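Long-range contacts in AztD Protein (Citrobacter koseri, PDB 6N01), which acts as a periplasmic zinc chaperone, binding three zinc ions and handing one of them directly to the solute-binding protein AztC: residues 124-129 / 169-174; 117-122 / 145-150. All coordinates share one frame; numbering follows the deposited sequence.

Contact 1: 124-129 / 169-174; sequences PGHFVE and HGVAVP
H126 and H169, both ligands of high-affinity zinc site 1, bring their imidazole rings together at one end of a seam between two blades of an eight-bladed beta-propeller. In the H126 conformer described here, one of two modelled, CE1 of H169 lies in the plane of the H126 ring at its edge. The two ring planes are turned 69° against each other, and NE2 of H126 is 3.4 Å from NE2 of H169. H169 reaches this place by holding CG anti to its backbone N (chi1 -177°), while its ND1 is hydrogen-bonded to OD2 of D139, which probably fixes the ring's rotation. The third ligand, H216, just ahead of strand 218-221, meets the H169 ring, so the site draws on consecutive blade entrances. Past the histidines, the innermost strands 124-129 and 172-174 run nearly parallel, 14° apart, without a clear direct hydrogen bond. A water bridges them instead, taking the A172 N-H at 2.7 Å and donating to H126 O at 3.1 Å. Beyond it V128 packs across the seam: CG2 rests 3.9 Å from V171 CG2, and V128 CG1 lies 3.7 Å from the CD atom of P174.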
loop_
_atom_site.group_PDB
_atom_site.type_symbol
_atom_site.label_atom_id
_atom_site.label_comp_id
_atom_site.label_asym_id
_atom_site.label_seq_id
_atom_site.Cartn_x
_atom_site.Cartn_y
_atom_site.Cartn_z
ATOM N N PRO A 124 -14.364 -6.342 -0.985
ATOM C CA PRO A 124 -13.586 -5.099 -0.991
ATOM C C PRO A 124 -12.192 -5.401 -1.510
ATOM O O PRO A 124 -11.613 -6.441 -1.193
ATOM C CB PRO A 124 -13.556 -4.673 0.478
ATOM C CG PRO A 124 -14.456 -5.574 1.214
ATOM C CD PRO A 124 -14.795 -6.738 0.362
ATOM N N GLY A 125 -11.670 -4.491 -2.331
ATOM C CA GLY A 125 -10.404 -4.692 -3.010
ATOM C C GLY A 125 -9.373 -3.604 -2.774
ATOM O O GLY A 125 -9.114 -3.243 -1.624
ATOM N N HIS A 126 -8.760 -3.104 -3.853
ATOM C CA HIS A 126 -7.700 -2.104 -3.747
ATOM C C HIS A 126 -8.204 -0.845 -3.037
ATOM O O HIS A 126 -9.292 -0.333 -3.327
ATOM C CB HIS A 126 -7.164 -1.760 -5.148
ATOM C CG HIS A 126 -6.132 -2.721 -5.674
ATOM N ND1 HIS A 126 -4.825 -2.349 -5.911
ATOM C CD2 HIS A 126 -6.216 -4.028 -6.026
ATOM C CE1 HIS A 126 -4.147 -3.383 -6.380
ATOM N NE2 HIS A 126 -4.969 -4.416 -6.459
ATOM N N PHE A 127 -7.413 -0.366 -2.077
ATOM C CA PHE A 127 -7.686 0.854 -1.336
ATOM C C PHE A 127 -6.654 1.867 -1.777
ATOM O O PHE A 127 -5.469 1.522 -1.887
ATOM C CB PHE A 127 -7.578 0.600 0.166
ATOM C CG PHE A 127 -7.547 1.829 0.988
ATOM C CD1 PHE A 127 -6.341 2.492 1.209
ATOM C CD2 PHE A 127 -8.704 2.328 1.559
ATOM C CE1 PHE A 127 -6.298 3.610 1.965
ATOM C CE2 PHE A 127 -8.660 3.441 2.331
ATOM C CZ PHE A 127 -7.453 4.099 2.531
ATOM N N VAL A 128 -7.102 3.085 -2.092
ATOM C CA VAL A 128 -6.185 4.175 -2.464
ATOM C C VAL A 128 -6.595 5.447 -1.724
ATOM O O VAL A 128 -7.694 5.973 -1.959
ATOM C CB VAL A 128 -6.203 4.427 -3.989
ATOM C CG1 VAL A 128 -5.278 5.575 -4.366
ATOM C CG2 VAL A 128 -5.849 3.187 -4.732
ATOM N N GLU A 129 -5.680 6.016 -0.936
ATOM C CA GLU A 129 -5.930 7.314 -0.316
ATOM C C GLU A 129 -4.855 8.325 -0.697
ATOM O O GLU A 129 -3.675 8.008 -0.796
ATOM C CB GLU A 129 -6.059 7.217 1.227
ATOM C CG GLU A 129 -6.429 8.568 1.892
ATOM C CD GLU A 129 -5.177 9.411 2.201
ATOM O OE1 GLU A 129 -4.058 8.871 2.074
ATOM O OE2 GLU A 129 -5.293 10.578 2.595
ATOM N N HIS A 169 -11.625 -6.843 -10.910
ATOM C CA HIS A 169 -10.516 -6.598 -9.985
ATOM C C HIS A 169 -9.732 -5.419 -10.522
ATOM O O HIS A 169 -8.871 -5.574 -11.389
ATOM C CB HIS A 169 -9.602 -7.806 -9.830
ATOM C CG HIS A 169 -8.502 -7.577 -8.840
ATOM N ND1 HIS A 169 -8.719 -7.527 -7.476
ATOM C CD2 HIS A 169 -7.191 -7.293 -9.023
ATOM C CE1 HIS A 169 -7.580 -7.263 -6.865
ATOM N NE2 HIS A 169 -6.637 -7.117 -7.780
ATOM N N GLY A 170 -10.042 -4.231 -10.016
ATOM C CA GLY A 170 -9.477 -3.033 -10.581
ATOM C C GLY A 170 -8.999 -2.065 -9.528
ATOM O O GLY A 170 -8.675 -2.474 -8.410
ATOM N N VAL A 171 -8.954 -0.776 -9.858
ATOM C CA VAL A 171 -8.405 0.207 -8.935
ATOM C C VAL A 171 -9.022 1.553 -9.267
ATOM O O VAL A 171 -9.269 1.884 -10.436
ATOM C CB VAL A 171 -6.859 0.212 -8.994
ATOM C CG1 VAL A 171 -6.396 0.452 -10.379
ATOM C CG2 VAL A 171 -6.232 1.192 -8.022
ATOM N N ALA A 172 -9.298 2.320 -8.223
ATOM C CA ALA A 172 -9.755 3.686 -8.378
ATOM C C ALA A 172 -8.808 4.602 -7.630
ATOM O O ALA A 172 -8.479 4.329 -6.474
ATOM C CB ALA A 172 -11.167 3.853 -7.858
ATOM N N VAL A 173 -8.380 5.675 -8.285
ATOM C CA VAL A 173 -7.500 6.675 -7.690
ATOM C C VAL A 173 -8.303 7.972 -7.545
ATOM O O VAL A 173 -8.841 8.459 -8.545
ATOM C CB VAL A 173 -6.252 6.895 -8.555
ATOM C CG1 VAL A 173 -5.217 7.687 -7.822
ATOM C CG2 VAL A 173 -5.711 5.582 -9.051
ATOM N N PRO A 174 -8.449 8.542 -6.341
ATOM C CA PRO A 174 -9.301 9.736 -6.176
ATOM C C PRO A 174 -8.539 11.014 -6.439
ATOM O O PRO A 174 -7.397 11.183 -6.008
ATOM C CB PRO A 174 -9.706 9.660 -4.703
ATOM C CG PRO A 174 -8.530 9.086 -4.042
ATOM C CD PRO A 174 -7.899 8.130 -5.039
HETATM O O HOH W 1 -9.017 1.843 -5.551
#

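Contact 2: 117-122 / 145-150; sequences LELTGK and QILGES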
loop_
_atom_site.group_PDB
_atom_site.type_symbol
_atom_site.label_atom_id
_atom_site.label_comp_id
_atom_site.label_asym_id
_atom_site.label_seq_id
_atom_site.Cartn_x
_atom_site.Cartn_y
_atom_site.Cartn_z
ATOM N N LEU A 117 -18.105 3.693 11.553
ATOM C CA LEU A 117 -18.185 3.755 10.102
ATOM C C LEU A 117 -17.613 2.474 9.509
ATOM O O LEU A 117 -16.515 2.047 9.874
ATOM C CB LEU A 117 -17.411 4.973 9.602
ATOM C CG LEU A 117 -17.541 5.360 8.122
ATOM C CD1 LEU A 117 -17.700 6.866 8.132
ATOM C CD2 LEU A 117 -16.391 4.975 7.201
ATOM N N GLU A 118 -18.373 1.844 8.623
ATOM C CA GLU A 118 -17.932 0.709 7.826
ATOM C C GLU A 118 -18.401 0.888 6.397
ATOM O O GLU A 118 -19.477 1.430 6.153
ATOM C CB GLU A 118 -18.475 -0.620 8.325
ATOM C CG GLU A 118 -17.935 -1.132 9.635
ATOM C CD GLU A 118 -18.470 -2.538 9.901
ATOM O OE1 GLU A 118 -19.409 -2.938 9.174
ATOM O OE2 GLU A 118 -17.969 -3.245 10.802
ATOM N N LEU A 119 -17.563 0.496 5.467
ATOM C CA LEU A 119 -17.933 0.414 4.067
ATOM C C LEU A 119 -18.401 -0.995 3.708
ATOM O O LEU A 119 -17.819 -1.994 4.148
ATOM C CB LEU A 119 -16.734 0.840 3.222
ATOM C CG LEU A 119 -16.599 2.329 2.857
ATOM C CD1 LEU A 119 -17.029 3.291 3.937
ATOM C CD2 LEU A 119 -15.124 2.580 2.471
ATOM N N THR A 120 -19.461 -1.085 2.903
ATOM C CA THR A 120 -20.052 -2.379 2.588
ATOM C C THR A 120 -20.139 -2.559 1.085
ATOM O O THR A 120 -20.349 -1.607 0.326
ATOM C CB THR A 120 -21.455 -2.558 3.216
ATOM O OG1 THR A 120 -22.338 -1.523 2.751
ATOM C CG2 THR A 120 -21.363 -2.502 4.735
ATOM N N GLY A 121 -19.976 -3.802 0.684
ATOM C CA GLY A 121 -19.919 -4.193 -0.704
ATOM C C GLY A 121 -19.204 -5.516 -0.861
ATOM O O GLY A 121 -18.454 -5.969 0.011
ATOM N N LYS A 122 -19.442 -6.143 -2.010
ATOM C CA LYS A 122 -18.897 -7.463 -2.294
ATOM C C LYS A 122 -17.419 -7.391 -2.631
ATOM O O LYS A 122 -17.034 -6.732 -3.605
ATOM C CB LYS A 122 -19.650 -8.126 -3.440
ATOM C CG LYS A 122 -20.995 -8.697 -3.009
ATOM C CD LYS A 122 -22.044 -8.644 -4.105
ATOM C CE LYS A 122 -23.382 -9.123 -3.570
ATOM N NZ LYS A 122 -24.430 -9.171 -4.622
ATOM N N GLN A 145 -16.341 3.321 -4.145
ATOM C CA GLN A 145 -16.853 4.233 -3.125
ATOM C C GLN A 145 -15.779 5.269 -2.819
ATOM O O GLN A 145 -14.654 4.914 -2.486
ATOM C CB GLN A 145 -17.244 3.460 -1.868
ATOM C CG GLN A 145 -18.317 2.426 -2.144
ATOM C CD GLN A 145 -18.810 1.687 -0.936
ATOM O OE1 GLN A 145 -18.681 2.148 0.193
ATOM N NE2 GLN A 145 -19.457 0.551 -1.175
ATOM N N ILE A 146 -16.109 6.540 -2.973
ATOM C CA ILE A 146 -15.189 7.631 -2.717
ATOM C C ILE A 146 -15.682 8.363 -1.478
ATOM O O ILE A 146 -16.882 8.648 -1.344
ATOM C CB ILE A 146 -15.069 8.583 -3.924
ATOM C CG1 ILE A 146 -14.099 8.046 -4.991
ATOM C CG2 ILE A 146 -14.565 9.913 -3.496
ATOM C CD1 ILE A 146 -14.387 6.709 -5.496
ATOM N N LEU A 147 -14.768 8.667 -0.576
ATOM C CA LEU A 147 -15.121 9.397 0.633
ATOM C C LEU A 147 -13.902 10.217 1.050
ATOM O O LEU A 147 -12.906 10.267 0.326
ATOM C CB LEU A 147 -15.630 8.421 1.702
ATOM C CG LEU A 147 -14.759 7.240 2.132
ATOM C CD1 LEU A 147 -15.224 6.792 3.518
ATOM C CD2 LEU A 147 -14.862 6.081 1.197
ATOM N N GLY A 148 -13.988 10.870 2.210
ATOM C CA GLY A 148 -12.976 11.827 2.636
ATOM C C GLY A 148 -12.566 11.522 4.060
ATOM O O GLY A 148 -13.410 11.215 4.892
ATOM N N GLU A 149 -11.237 11.584 4.330
ATOM C CA GLU A 149 -10.717 11.227 5.655
ATOM C C GLU A 149 -11.275 12.106 6.755
ATOM O O GLU A 149 -11.492 11.630 7.872
ATOM C CB GLU A 149 -9.181 11.330 5.714
ATOM C CG GLU A 149 -8.595 10.785 7.044
ATOM C CD GLU A 149 -7.069 10.910 7.173
ATOM O OE1 GLU A 149 -6.441 11.795 6.543
ATOM O OE2 GLU A 149 -6.484 10.074 7.898
ATOM N N SER A 150 -11.387 13.411 6.512
ATOM C CA SER A 150 -11.863 14.327 7.556
ATOM C C SER A 150 -13.232 13.901 8.068
ATOM O O SER A 150 -13.478 13.903 9.279
ATOM C CB SER A 150 -11.926 15.773 7.045
ATOM O OG SER A 150 -12.516 16.629 7.999
#
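Between Q145 and T120 runs the hydrogen bond of this contact, NE2 to the backbone O of T120 at 2.8 Å, with an N-H...O angle of 149°. The acceptor sits close to the amide plane of Q145, whereas the donor is tilted 29° from the carbonyl plane of T120. An extended chain beyond CG (chi2 -176°) carries the amide from strand 145-148 across to the end of strand 117-120, so a side chain makes a link that the backbones, 9.8 Å apart at their axes, do not. The same amide also makes van der Waals contact: Q145 OE1 lies 3.4 Å from L119 CG where the two side chains run alongside each other, pointing opposite ways. Apolar packing does the rest. L119 and L147 meet tip to tip, L119 CD2 being 3.7 Å from L147 CD2. L117 CD2 approaches L147 CD1 more loosely, at 4.3 Å. In propeller terms, the outermost strand of one blade lies against the third strand of the next, running roughly antiparallel to it. L119 also touches Q136 and L147 touches I134, both on strand 133-138, while V152 of helix 149-153 packs on L117 and L147.

Both contacts draw on the blade formed by strands 124-130, 133-138, 143-148 and 160-163. Contact 2 joins its third strand to the outermost strand of the preceding blade, and contact 1 joins its innermost strand to that of the following one. Their segments alternate along the chain, in the order 117-122, 124-129, 145-150, 169-174, and strand 113-120 leads directly into strand 124-130. The centres of the two contacts are about 11 Å apart, that of contact 1 about 10 Å and that of contact 2 about 17 Å from the centre of the chain. Together they illustrate how one blade is packed against its neighbour on either flank, while its inner end, with the loop that follows, places histidines for zinc.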